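Local coordinates for protein peptidase M28 (Shewanella amazonensis SB2B, PDB 3IIB) that probably acts as a zinc-dependent carboxypeptidase or dipeptidase of peptidase family M28, holding two zinc ions in its active site, at residues A[108-113]-A[219-224]; A[132-137]-A[169-174]; A[237-242]-A[294-299]; A[249-254]-A[318-323]. One frame throughout, in Å; residues are numbered along the deposited sequence. Where two conformers were deposited one is given.

Interaction 1 of 4, residues A[108-113]-A[219-224]; sequences ATIVRF and VVISLE
Ala108 and Ile221 face each other as an antiparallel hydrogen-bonded pair, and Thr109 with Val220 forms the adjoining non-hydrogen-bonded pair, their CA atoms 4.1 Å apart. The pairing is short because the strand axes, in their N-to-C directions, stand 113° apart: the two chains meet, exchange a few bonds and diverge. Ala108 N donates to Ile221 O and Ile221 N returns a bond to Ala108 O, each at 3.0 Å. A third bond, Ile110 N to Val219 O at 2.9 Å, is nearly straight at the hydrogen (169°). Just beyond it, water 1 donates to Ile110 O and accepts from Val219 N, carrying the connection one step further where the backbones have begun to separate.

The side chains fall on two faces. Thr109 and Val220 share one, where OG1 of Thr109 meets the CG2 methyl of Val220 at 3.6 Å. On the side of Ile221, the branches of Ile110 divide the work. Its CG1 arm lies alongside Val219, with CG1 3.9 Å from Val219 CB, while its CG2 methyl turns to Ile221. In Ile221 the CG1 arm stands between the backbone N and carbonyl carbon (chi1 70°), and CG1 comes within 3.9 Å of Ile110 CG2, the two side chains crossing at about a right angle.

Ile209, Met212 and Leu213 of helix 203-213 pack against Ile110 and Val219, and Leu83 and Ser84 of strand 62-84 meet Val220. Strand 131-134 lies parallel to strand 106-113, so the contact joins that parallel part of the sheet to the long strand 220-242.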
loop_
_atom_site.group_PDB
_atom_site.type_symbol
_atom_site.label_atom_id
_atom_site.label_comp_id
_atom_site.label_asym_id
_atom_site.label_seq_id
_atom_site.Cartn_x
_atom_site.Cartn_y
_atom_site.Cartn_z
ATOM N N ALA A 108 24.484 12.233 1.635
ATOM C CA ALA A 108 25.656 11.376 1.722
ATOM C C ALA A 108 25.567 10.248 0.744
ATOM O O ALA A 108 24.463 9.813 0.398
ATOM C CB ALA A 108 25.799 10.787 3.136
ATOM N N THR A 109 26.735 9.741 0.357
ATOM C CA THR A 109 26.845 8.497 -0.414
ATOM C C THR A 109 26.503 7.321 0.473
ATOM O O THR A 109 26.862 7.295 1.658
ATOM C CB THR A 109 28.270 8.352 -0.945
ATOM O OG1 THR A 109 28.525 9.482 -1.780
ATOM C CG2 THR A 109 28.477 7.050 -1.724
ATOM N N ILE A 110 25.784 6.349 -0.066
ATOM C CA ILE A 110 25.458 5.146 0.693
ATOM C C ILE A 110 26.422 4.001 0.407
ATOM O O ILE A 110 27.143 4.017 -0.600
ATOM C CB ILE A 110 23.973 4.687 0.455
ATOM C CG1 ILE A 110 23.793 4.119 -0.934
ATOM C CG2 ILE A 110 22.972 5.843 0.716
ATOM C CD1 ILE A 110 22.504 3.403 -1.134
ATOM N N VAL A 111 26.459 3.039 1.317
ATOM C CA VAL A 111 27.142 1.768 1.129
ATOM C C VAL A 111 26.149 0.681 1.491
ATOM O O VAL A 111 25.577 0.698 2.575
ATOM C CB VAL A 111 28.433 1.622 1.979
ATOM C CG1 VAL A 111 29.118 0.250 1.690
ATOM C CG2 VAL A 111 29.393 2.767 1.737
ATOM N N ARG A 112 25.954 -0.257 0.571
ATOM C CA ARG A 112 24.979 -1.310 0.723
ATOM C C ARG A 112 25.576 -2.547 1.399
ATOM O O ARG A 112 26.680 -2.965 1.075
ATOM C CB ARG A 112 24.431 -1.724 -0.656
ATOM C CG ARG A 112 23.358 -2.797 -0.595
ATOM C CD ARG A 112 22.962 -3.293 -2.001
ATOM N NE ARG A 112 22.083 -4.457 -1.878
ATOM C CZ ARG A 112 22.478 -5.668 -1.472
ATOM N NH1 ARG A 112 23.763 -5.927 -1.253
ATOM N NH2 ARG A 112 21.593 -6.658 -1.337
ATOM N N PHE A 113 24.799 -3.131 2.308
ATOM C CA PHE A 113 25.127 -4.382 2.993
ATOM C C PHE A 113 23.968 -5.341 2.832
ATOM O O PHE A 113 22.817 -4.919 2.873
ATOM C CB PHE A 113 25.423 -4.084 4.480
ATOM C CG PHE A 113 26.636 -3.212 4.652
ATOM C CD1 PHE A 113 27.907 -3.784 4.671
ATOM C CD2 PHE A 113 26.519 -1.811 4.676
ATOM C CE1 PHE A 113 29.054 -2.970 4.734
ATOM C CE2 PHE A 113 27.652 -1.009 4.740
ATOM C CZ PHE A 113 28.911 -1.577 4.780
ATOM N N VAL A 219 25.255 5.730 -5.221
ATOM C CA VAL A 219 23.990 6.389 -4.901
ATOM C C VAL A 219 24.213 7.320 -3.729
ATOM O O VAL A 219 24.852 6.959 -2.700
ATOM C CB VAL A 219 22.898 5.353 -4.570
ATOM C CG1 VAL A 219 21.570 6.025 -4.084
ATOM C CG2 VAL A 219 22.703 4.426 -5.778
ATOM N N VAL A 220 23.727 8.536 -3.915
ATOM C CA VAL A 220 23.751 9.580 -2.912
ATOM C C VAL A 220 22.331 9.883 -2.569
ATOM O O VAL A 220 21.503 10.040 -3.478
ATOM C CB VAL A 220 24.428 10.851 -3.505
ATOM C CG1 VAL A 220 24.411 12.039 -2.496
ATOM C CG2 VAL A 220 25.840 10.519 -4.003
ATOM N N ILE A 221 22.026 10.009 -1.282
ATOM C CA ILE A 221 20.667 10.329 -0.844
ATOM C C ILE A 221 20.674 11.592 0.016
ATOM O O ILE A 221 21.716 11.991 0.539
ATOM C CB ILE A 221 19.986 9.147 -0.098
ATOM C CG1 ILE A 221 20.604 8.872 1.277
ATOM C CG2 ILE A 221 20.031 7.876 -0.980
ATOM C CD1 ILE A 221 19.765 7.885 2.104
ATOM N N SER A 222 19.504 12.207 0.107
ATOM C CA SER A 222 19.168 13.209 1.110
ATOM C C SER A 222 18.230 12.574 2.128
ATOM O O SER A 222 17.326 11.826 1.735
ATOM C CB SER A 222 18.453 14.386 0.465
ATOM O OG SER A 222 18.105 15.356 1.459
ATOM N N LEU A 223 18.453 12.825 3.428
ATOM C CA LEU A 223 17.599 12.296 4.490
ATOM C C LEU A 223 17.325 13.386 5.530
ATOM O O LEU A 223 18.251 14.042 6.041
ATOM C CB LEU A 223 18.268 11.116 5.193
ATOM C CG LEU A 223 17.507 10.423 6.325
ATOM C CD1 LEU A 223 16.196 9.738 5.883
ATOM C CD2 LEU A 223 18.449 9.385 6.983
ATOM N N GLU A 224 16.043 13.562 5.821
ATOM C CA GLU A 224 15.594 14.545 6.787
ATOM C C GLU A 224 14.650 13.836 7.708
ATOM O O GLU A 224 13.681 13.242 7.229
ATOM C CB GLU A 224 14.861 15.693 6.099
ATOM C CG GLU A 224 14.405 16.744 7.081
ATOM C CD GLU A 224 13.818 17.974 6.437
ATOM O OE1 GLU A 224 13.640 17.999 5.195
ATOM O OE2 GLU A 224 13.571 18.928 7.211
HETATM O O HOH W 1 26.648 4.118 -3.404
#

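Interaction 2 of 4, residues A[132-137]-A[169-174]; sequences AFIDAK and IIIRSI
Ile169 opens the pairing opposite Ala132, the two strands running parallel with their axes only 15° apart. Its CG1 is anti to the backbone N (chi1 179°), and with chi2 also extended Ile169 CD1 reaches Ile134 CD1 at 3.8 Å. Ile170 N then donates to Ala132 O, and Ile170 O accepts from Ile134 N at 3.2 Å. The same carbonyl oxygen lies in the plane of the Phe133 ring at its edge, while the CD1 methyl of Ile170 packs 3.9 Å from Phe133 CD1. Ile171 uses its CG2 branch, 4.0 Å from Ile134 CB.

At Arg172 the pairing passes from backbone to side chain. Its N donates to Ile134 O at 2.9 Å. Its NE bonds Asp135 O and also joins NH2 in a salt bridge to Asp135 OD1, which accepts NE from above the carboxylate plane and NH2, at 2.9 Å, on the syn side. The carboxylate and guanidinium planes stand 59° apart, and CE of Lys137 lies over one guanidinium face, toward the rim. Water 2 links Ala136 O to Arg172 O.

Helix 145-163 connects the strands in a beta-alpha-beta unit. The second oxygen of Asp135 is held by Arg112 and Asn210, and Arg172 also pairs with Asp207. In a chain of alternating charges, Arg112, Asp135, Arg172 and Asp207, the buried Asp135-Arg172 pair is probably stabilised in its charged form at the strand ends.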
loop_
_atom_site.group_PDB
_atom_site.type_symbol
_atom_site.label_atom_id
_atom_site.label_comp_id
_atom_site.label_asym_id
_atom_site.label_seq_id
_atom_site.Cartn_x
_atom_site.Cartn_y
_atom_site.Cartn_z
ATOM N N ALA A 132 24.927 4.009 5.849
ATOM C CA ALA A 132 24.793 2.558 5.644
ATOM C C ALA A 132 23.409 2.272 5.093
ATOM O O ALA A 132 22.461 2.922 5.496
ATOM C CB ALA A 132 25.025 1.780 6.962
ATOM N N PHE A 133 23.323 1.275 4.210
ATOM C CA PHE A 133 22.051 0.758 3.681
ATOM C C PHE A 133 22.047 -0.763 3.868
ATOM O O PHE A 133 22.793 -1.476 3.212
ATOM C CB PHE A 133 21.879 1.207 2.208
ATOM C CG PHE A 133 20.772 0.509 1.439
ATOM C CD1 PHE A 133 19.493 0.310 1.997
ATOM C CD2 PHE A 133 21.025 0.016 0.157
ATOM C CE1 PHE A 133 18.499 -0.367 1.281
ATOM C CE2 PHE A 133 20.041 -0.618 -0.566
ATOM C CZ PHE A 133 18.785 -0.835 -0.004
ATOM N N ILE A 134 21.215 -1.258 4.787
ATOM C CA ILE A 134 21.016 -2.681 4.944
ATOM C C ILE A 134 19.838 -3.085 4.076
ATOM O O ILE A 134 18.733 -2.544 4.238
ATOM C CB ILE A 134 20.694 -3.086 6.414
ATOM C CG1 ILE A 134 21.842 -2.743 7.366
ATOM C CG2 ILE A 134 20.292 -4.624 6.468
ATOM C CD1 ILE A 134 21.573 -3.006 8.891
ATOM N N ASP A 135 20.082 -4.009 3.138
ATOM C CA ASP A 135 19.107 -4.365 2.127
ATOM C C ASP A 135 18.359 -5.685 2.387
ATOM O O ASP A 135 17.559 -6.105 1.543
ATOM C CB ASP A 135 19.781 -4.439 0.762
ATOM C CG ASP A 135 18.793 -4.673 -0.374
ATOM O OD1 ASP A 135 17.772 -3.951 -0.475
ATOM O OD2 ASP A 135 19.068 -5.576 -1.191
ATOM N N ALA A 136 18.569 -6.323 3.533
ATOM C CA ALA A 136 18.007 -7.656 3.737
ATOM C C ALA A 136 16.492 -7.705 3.506
ATOM O O ALA A 136 15.766 -6.966 4.107
ATOM C CB ALA A 136 18.306 -8.163 5.145
ATOM N N LYS A 137 16.049 -8.641 2.674
ATOM C CA LYS A 137 14.647 -8.876 2.394
ATOM C C LYS A 137 14.110 -9.870 3.398
ATOM O O LYS A 137 14.811 -10.800 3.774
ATOM C CB LYS A 137 14.477 -9.465 0.987
ATOM C CG LYS A 137 14.773 -8.482 -0.121
ATOM C CD LYS A 137 14.548 -9.115 -1.504
ATOM C CE LYS A 137 14.845 -8.140 -2.619
ATOM N NZ LYS A 137 14.825 -8.824 -3.950
ATOM N N ILE A 169 21.781 5.694 8.846
ATOM C CA ILE A 169 21.456 4.399 8.285
ATOM C C ILE A 169 20.060 4.452 7.677
ATOM O O ILE A 169 19.138 5.089 8.216
ATOM C CB ILE A 169 21.573 3.280 9.298
ATOM C CG1 ILE A 169 21.199 1.934 8.692
ATOM C CG2 ILE A 169 20.693 3.522 10.561
ATOM C CD1 ILE A 169 21.590 0.764 9.617
ATOM N N ILE A 170 19.939 3.849 6.489
ATOM C CA ILE A 170 18.634 3.478 5.967
ATOM C C ILE A 170 18.577 1.976 5.853
ATOM O O ILE A 170 19.571 1.343 5.495
ATOM C CB ILE A 170 18.305 4.116 4.581
ATOM C CG1 ILE A 170 19.453 3.948 3.603
ATOM C CG2 ILE A 170 17.925 5.648 4.745
ATOM C CD1 ILE A 170 19.048 4.158 2.069
ATOM N N ILE A 171 17.399 1.417 6.111
ATOM C CA ILE A 171 17.189 -0.006 5.916
ATOM C C ILE A 171 16.028 -0.278 4.954
ATOM O O ILE A 171 15.056 0.486 4.873
ATOM C CB ILE A 171 16.961 -0.778 7.259
ATOM C CG1 ILE A 171 15.599 -0.458 7.907
ATOM C CG2 ILE A 171 18.178 -0.602 8.187
ATOM C CD1 ILE A 171 15.287 -1.361 9.138
ATOM N N ARG A 172 16.125 -1.378 4.224
ATOM C CA ARG A 172 14.936 -1.946 3.627
ATOM C C ARG A 172 13.984 -2.339 4.741
ATOM O O ARG A 172 14.342 -3.093 5.652
ATOM C CB ARG A 172 15.252 -3.192 2.799
ATOM C CG ARG A 172 14.009 -3.894 2.197
ATOM C CD ARG A 172 14.395 -5.193 1.471
ATOM N NE ARG A 172 15.135 -4.943 0.240
ATOM C CZ ARG A 172 14.577 -4.756 -0.956
ATOM N NH1 ARG A 172 13.233 -4.818 -1.119
ATOM N NH2 ARG A 172 15.354 -4.531 -2.011
ATOM N N SER A 173 12.765 -1.815 4.648
ATOM C CA SER A 173 11.714 -2.099 5.618
ATOM C C SER A 173 11.643 -3.574 5.918
ATOM O O SER A 173 11.742 -4.421 4.999
ATOM C CB SER A 173 10.366 -1.629 5.098
ATOM O OG SER A 173 10.222 -0.213 5.246
ATOM N N ILE A 174 11.455 -3.879 7.211
ATOM C CA ILE A 174 11.359 -5.245 7.674
ATOM C C ILE A 174 9.919 -5.706 7.428
ATOM O O ILE A 174 9.082 -5.752 8.335
ATOM C CB ILE A 174 11.798 -5.429 9.155
ATOM C CG1 ILE A 174 13.125 -4.716 9.435
ATOM C CG2 ILE A 174 11.854 -6.948 9.479
ATOM C CD1 ILE A 174 14.299 -5.181 8.540
HETATM O O HOH W 2 16.552 -4.936 6.000
HETATM O O HOH W 3 13.116 -6.723 4.726
#

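Interaction 3 of 4, residues A[237-242]-A[294-299]; sequences NVIAEV and TIRVVL
Glu241 and Arg296 put a salt bridge on one face of this antiparallel pairing, beside Ile239 and Val298, whereas the other face, bearing Val238, Ala240, Val242, Ile295, Val297 and Leu299, is wholly apolar. On that face the facing residues meet near their roots, as in CB of Val242 against CB of Ile295 at 4.1 Å. Helix 267-285 packs on Ile295, Val297 and Leu299, and helix 42-57 on Val238. Paired backbone bonds link Val238, Ala240 and Val242 to Leu299, Val297 and Ile295; Val297 N to Ala240 O, at 2.7 Å, is the shortest.

The face of Glu241 is also buried, but it admits water. Arg296 lies beside Glu241, pointing the same way. Its chain bends at chi3 (-69°), which turns NE toward the carboxylate, and NE and NH2 both grip the single oxygen OE2 of Glu241, at 2.8 Å and 3.0 Å. They come from the same face of the carboxylate, whose plane is 19° from that of the guanidinium. Water 4 donates to Glu241 OE1 and accepts from Arg296 NH2. Nearer the backbone, the CG2 methyl of Ile239 packs 3.6 Å from Arg296 CG.

Further polar partners extend the pair. Tyr64 also bonds Glu241 OE2, Arg62 meets OE1, and Arg296 NH1 turns to Glu320 and Tyr313. A buried carboxylate flanked by two arginines probably remains ionised, and the alternation of charges would offset the cost of burying them within the sheet of the M28 peptidase domain.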
loop_
_atom_site.group_PDB
_atom_site.type_symbol
_atom_site.label_atom_id
_atom_site.label_comp_id
_atom_site.label_asym_id
_atom_site.label_seq_id
_atom_site.Cartn_x
_atom_site.Cartn_y
_atom_site.Cartn_z
ATOM N N ASN A 237 -0.906 -0.669 32.395
ATOM C CA ASN A 237 -1.504 -1.981 32.099
ATOM C C ASN A 237 -2.959 -1.894 32.526
ATOM O O ASN A 237 -3.259 -1.448 33.645
ATOM C CB ASN A 237 -0.779 -3.083 32.876
ATOM C CG ASN A 237 0.652 -3.326 32.394
ATOM O OD1 ASN A 237 0.974 -3.130 31.218
ATOM N ND2 ASN A 237 1.501 -3.805 33.304
ATOM N N VAL A 238 -3.873 -2.286 31.640
ATOM C CA VAL A 238 -5.294 -2.217 31.915
ATOM C C VAL A 238 -5.795 -3.630 32.088
ATOM O O VAL A 238 -5.512 -4.512 31.232
ATOM C CB VAL A 238 -6.045 -1.495 30.775
ATOM C CG1 VAL A 238 -7.590 -1.564 30.948
ATOM C CG2 VAL A 238 -5.563 -0.053 30.639
ATOM N N ILE A 239 -6.509 -3.864 33.194
ATOM C CA ILE A 239 -6.807 -5.221 33.612
ATOM C C ILE A 239 -8.312 -5.367 33.846
ATOM O O ILE A 239 -8.970 -4.476 34.457
ATOM C CB ILE A 239 -6.011 -5.596 34.853
ATOM C CG1 ILE A 239 -4.483 -5.576 34.540
ATOM C CG2 ILE A 239 -6.504 -6.979 35.398
ATOM C CD1 ILE A 239 -3.568 -5.662 35.764
ATOM N N ALA A 240 -8.837 -6.484 33.368
ATOM C CA ALA A 240 -10.210 -6.905 33.710
ATOM C C ALA A 240 -10.239 -8.338 34.130
ATOM O O ALA A 240 -9.432 -9.182 33.676
ATOM C CB ALA A 240 -11.151 -6.725 32.539
ATOM N N GLU A 241 -11.208 -8.648 34.987
ATOM C CA GLU A 241 -11.343 -9.994 35.502
ATOM C C GLU A 241 -12.765 -10.515 35.418
ATOM O O GLU A 241 -13.733 -9.783 35.611
ATOM C CB GLU A 241 -10.840 -10.064 36.967
ATOM C CG GLU A 241 -9.358 -9.807 37.115
ATOM C CD GLU A 241 -8.852 -9.710 38.536
ATOM O OE1 GLU A 241 -9.640 -9.893 39.497
ATOM O OE2 GLU A 241 -7.635 -9.476 38.683
ATOM N N VAL A 242 -12.842 -11.792 35.046
ATOM C CA VAL A 242 -13.984 -12.644 35.273
ATOM C C VAL A 242 -13.736 -13.376 36.589
ATOM O O VAL A 242 -12.815 -14.165 36.714
ATOM C CB VAL A 242 -14.151 -13.675 34.141
ATOM C CG1 VAL A 242 -15.371 -14.588 34.438
ATOM C CG2 VAL A 242 -14.289 -12.970 32.761
ATOM N N THR A 294 -9.961 -17.523 38.493
ATOM C CA THR A 294 -10.162 -16.183 37.964
ATOM C C THR A 294 -9.540 -16.087 36.571
ATOM O O THR A 294 -8.457 -16.619 36.354
ATOM C CB THR A 294 -9.562 -15.161 38.910
ATOM O OG1 THR A 294 -10.282 -15.234 40.151
ATOM C CG2 THR A 294 -9.607 -13.749 38.288
ATOM N N ILE A 295 -10.253 -15.488 35.623
ATOM C CA ILE A 295 -9.682 -15.194 34.305
ATOM C C ILE A 295 -9.348 -13.724 34.251
ATOM O O ILE A 295 -10.216 -12.872 34.424
ATOM C CB ILE A 295 -10.635 -15.580 33.175
ATOM C CG1 ILE A 295 -10.831 -17.107 33.191
ATOM C CG2 ILE A 295 -10.143 -15.082 31.793
ATOM C CD1 ILE A 295 -12.113 -17.613 32.414
ATOM N N ARG A 296 -8.088 -13.429 33.985
ATOM C CA ARG A 296 -7.615 -12.059 33.991
ATOM C C ARG A 296 -7.187 -11.657 32.567
ATOM O O ARG A 296 -6.282 -12.278 31.977
ATOM C CB ARG A 296 -6.454 -11.909 34.987
ATOM C CG ARG A 296 -5.915 -10.470 35.041
ATOM C CD ARG A 296 -4.800 -10.291 36.042
ATOM N NE ARG A 296 -5.307 -10.422 37.407
ATOM C CZ ARG A 296 -4.552 -10.629 38.487
ATOM N NH1 ARG A 296 -3.217 -10.762 38.390
ATOM N NH2 ARG A 296 -5.127 -10.701 39.672
ATOM N N VAL A 297 -7.865 -10.631 32.020
ATOM C CA VAL A 297 -7.491 -10.023 30.755
ATOM C C VAL A 297 -6.481 -8.939 31.072
ATOM O O VAL A 297 -6.758 -8.063 31.874
ATOM C CB VAL A 297 -8.700 -9.428 30.004
ATOM C CG1 VAL A 297 -8.258 -8.611 28.770
ATOM C CG2 VAL A 297 -9.663 -10.546 29.549
ATOM N N VAL A 298 -5.293 -9.011 30.474
ATOM C CA VAL A 298 -4.309 -7.958 30.679
ATOM C C VAL A 298 -4.006 -7.320 29.339
ATOM O O VAL A 298 -3.587 -8.017 28.396
ATOM C CB VAL A 298 -2.984 -8.452 31.342
ATOM C CG1 VAL A 298 -2.060 -7.285 31.569
ATOM C CG2 VAL A 298 -3.296 -9.190 32.604
ATOM N N LEU A 299 -4.221 -6.003 29.263
ATOM C CA LEU A 299 -3.946 -5.248 28.073
ATOM C C LEU A 299 -2.704 -4.430 28.369
ATOM O O LEU A 299 -2.758 -3.438 29.097
ATOM C CB LEU A 299 -5.142 -4.381 27.664
ATOM C CG LEU A 299 -6.486 -5.071 27.534
ATOM C CD1 LEU A 299 -7.597 -4.093 27.076
ATOM C CD2 LEU A 299 -6.340 -6.207 26.516
HETATM O O HOH W 4 -7.831 -11.319 41.180
#

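Interaction 4 of 4, residues A[249-254]-A[318-323]; sequences DEIVLI and EAELEK
Lys323 and Asp249 are brought together by two torsions: CG of Asp249 stands between its backbone N and carbonyl carbon (chi1 59°), and the chain of Lys323 is bent at chi2 (-72°). Beyond CD the lysine chain is extended. It was deposited in two conformers, and in the given one NZ lies 2.6 Å from Asp249 OD2, a short salt bridge whose exact length is uncertain. The ammonium comes on the syn side, 35° out of the carboxylate plane.

Along its way the lysine chain runs over the corner at Asp249 and Glu250. Its CB lies 3.3 Å from Asp249 O, and its CD comes within 4.0 Å of Glu250 CG. The carboxylate of Glu250 turns to Arg293 instead, although its OE2 remains 4.4 Å from Lys323 NZ, beyond a salt bridge.

The backbones also join. Ile251 N donates to Lys323 O at 2.9 Å, and Glu250 CA adds a CA-H...O contact to the same oxygen. This bond comes just before strand 324-329, which continues alongside strand 247-257 in parallel pairing, with Ile251 next bonding Tyr325. The side chain of Ile251 also has two conformers, and its close approach to Glu320 is doubtful; OE1 of Glu320 is held by Arg296 and His317.

The contact thus grades from an exposed ion pair to a backbone bond at the start of the parallel pairing. Being exposed, the Asp249-Lys323 pair is probably screened by solvent and adds modestly to stability, whereas the Ile251-Lys323 bond marks where the chain entering strand 324-329 first bonds to strand 247-257.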
loop_
_atom_site.group_PDB
_atom_site.type_symbol
_atom_site.label_atom_id
_atom_site.label_comp_id
_atom_site.label_asym_id
_atom_site.label_seq_id
_atom_site.Cartn_x
_atom_site.Cartn_y
_atom_site.Cartn_z
ATOM N N ASP A 249 -8.436 -17.722 43.703
ATOM C CA ASP A 249 -7.062 -17.226 43.977
ATOM C C ASP A 249 -6.055 -17.580 42.876
ATOM O O ASP A 249 -4.941 -17.055 42.844
ATOM C CB ASP A 249 -6.532 -17.749 45.339
ATOM C CG ASP A 249 -6.489 -19.253 45.429
ATOM O OD1 ASP A 249 -7.409 -19.923 44.926
ATOM O OD2 ASP A 249 -5.540 -19.797 46.056
ATOM N N GLU A 250 -6.443 -18.474 41.987
ATOM C CA GLU A 250 -5.614 -18.842 40.865
ATOM C C GLU A 250 -6.074 -18.091 39.616
ATOM O O GLU A 250 -7.256 -17.837 39.445
ATOM C CB GLU A 250 -5.703 -20.332 40.608
ATOM C CG GLU A 250 -5.273 -21.147 41.790
ATOM C CD GLU A 250 -5.270 -22.634 41.533
ATOM O OE1 GLU A 250 -4.866 -23.068 40.436
ATOM O OE2 GLU A 250 -5.666 -23.369 42.472
ATOM N N ILE A 251 -5.104 -17.724 38.786
ATOM C CA ILE A 251 -5.324 -16.832 37.659
ATOM C C ILE A 251 -4.965 -17.494 36.335
ATOM O O ILE A 251 -3.882 -18.051 36.191
ATOM C CB ILE A 251 -4.455 -15.578 37.786
ATOM C CG1 ILE A 251 -4.872 -14.765 39.015
ATOM C CG2 ILE A 251 -4.551 -14.732 36.526
ATOM C CD1 ILE A 251 -3.693 -14.191 39.736
ATOM N N VAL A 252 -5.883 -17.422 35.386
ATOM C CA VAL A 252 -5.598 -17.710 33.983
ATOM C C VAL A 252 -5.500 -16.343 33.328
ATOM O O VAL A 252 -6.469 -15.553 33.336
ATOM C CB VAL A 252 -6.711 -18.518 33.339
ATOM C CG1 VAL A 252 -6.516 -18.603 31.809
ATOM C CG2 VAL A 252 -6.789 -19.920 34.020
ATOM N N LEU A 253 -4.338 -16.028 32.783
ATOM C CA LEU A 253 -4.075 -14.724 32.197
ATOM C C LEU A 253 -4.132 -14.837 30.675
ATOM O O LEU A 253 -3.404 -15.638 30.075
ATOM C CB LEU A 253 -2.689 -14.246 32.629
ATOM C CG LEU A 253 -2.249 -12.802 32.353
ATOM C CD1 LEU A 253 -0.989 -12.472 33.138
ATOM C CD2 LEU A 253 -2.019 -12.545 30.897
ATOM N N ILE A 254 -4.971 -14.023 30.058
ATOM C CA ILE A 254 -4.990 -13.936 28.602
ATOM C C ILE A 254 -4.774 -12.465 28.264
ATOM O O ILE A 254 -5.422 -11.557 28.822
ATOM C CB ILE A 254 -6.289 -14.549 27.979
ATOM C CG1 ILE A 254 -7.552 -13.869 28.531
ATOM C CG2 ILE A 254 -6.309 -16.155 28.119
ATOM C CD1 ILE A 254 -8.861 -14.388 27.836
ATOM N N GLU A 318 4.945 -10.222 41.375
ATOM C CA GLU A 318 5.911 -11.234 41.779
ATOM C C GLU A 318 5.355 -12.209 42.826
ATOM O O GLU A 318 5.480 -13.414 42.648
ATOM C CB GLU A 318 7.173 -10.544 42.328
ATOM C CG GLU A 318 8.225 -11.480 42.856
ATOM C CD GLU A 318 9.394 -10.738 43.500
ATOM O OE1 GLU A 318 9.339 -9.492 43.633
ATOM O OE2 GLU A 318 10.364 -11.420 43.883
ATOM N N ALA A 319 4.726 -11.690 43.881
ATOM C CA ALA A 319 4.206 -12.540 44.969
ATOM C C ALA A 319 2.990 -13.358 44.522
ATOM O O ALA A 319 2.625 -14.294 45.204
ATOM C CB ALA A 319 3.811 -11.707 46.199
ATOM N N GLU A 320 2.351 -12.950 43.413
ATOM C CA GLU A 320 1.160 -13.586 42.888
ATOM C C GLU A 320 1.468 -14.612 41.789
ATOM O O GLU A 320 0.572 -15.345 41.358
ATOM C CB GLU A 320 0.233 -12.511 42.321
ATOM C CG GLU A 320 -1.202 -12.933 42.195
ATOM C CD GLU A 320 -2.063 -11.919 41.424
ATOM O OE1 GLU A 320 -1.546 -11.269 40.483
ATOM O OE2 GLU A 320 -3.292 -11.827 41.693
ATOM N N LEU A 321 2.700 -14.637 41.290
ATOM C CA LEU A 321 3.019 -15.484 40.111
ATOM C C LEU A 321 2.843 -16.968 40.372
ATOM O O LEU A 321 2.530 -17.750 39.472
ATOM C CB LEU A 321 4.452 -15.235 39.632
ATOM C CG LEU A 321 4.667 -13.835 39.011
ATOM C CD1 LEU A 321 6.058 -13.684 38.407
ATOM C CD2 LEU A 321 3.613 -13.443 37.971
ATOM N N GLU A 322 3.098 -17.383 41.608
ATOM C CA GLU A 322 2.937 -18.781 41.927
ATOM C C GLU A 322 1.499 -19.218 41.714
ATOM O O GLU A 322 1.251 -20.377 41.392
ATOM C CB GLU A 322 3.338 -19.027 43.382
ATOM C CG GLU A 322 3.527 -20.457 43.724
ATOM C CD GLU A 322 4.352 -20.593 44.996
ATOM O OE1 GLU A 322 3.747 -20.545 46.096
ATOM O OE2 GLU A 322 5.582 -20.806 44.885
ATOM N N LYS A 323 0.557 -18.301 41.908
ATOM C CA LYS A 323 -0.861 -18.571 41.676
ATOM C C LYS A 323 -1.344 -18.317 40.234
ATOM O O LYS A 323 -2.521 -18.463 39.951
ATOM C CB LYS A 323 -1.702 -17.772 42.674
ATOM C CG LYS A 323 -1.688 -18.352 44.099
ATOM C CD LYS A 323 -2.497 -19.645 44.174
ATOM C CE LYS A 323 -2.567 -20.190 45.594
ATOM N NZ LYS A 323 -3.490 -21.355 45.709
#

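The four contacts form two pairs at opposite sides of the chain's centre, all reaching one large, branched mixed sheet. Interactions 1 and 2 lie 11 Å apart between centres and share the salt bridge of Arg112 with Asp135; interaction 2 is nested within the loop that interaction 1 closes. Both close before interactions 3 and 4 open. These two, also 11 Å apart, are joined by Arg296 with Glu320, and their segments alternate along the chain. Strand 220-242 takes part in both interaction 1 and interaction 3, whose centres are about 47 Å apart, and so spans the two regions. Interactions 3 and 4 belong to the M28 peptidase part of the chain, which also supplies the zinc ligands.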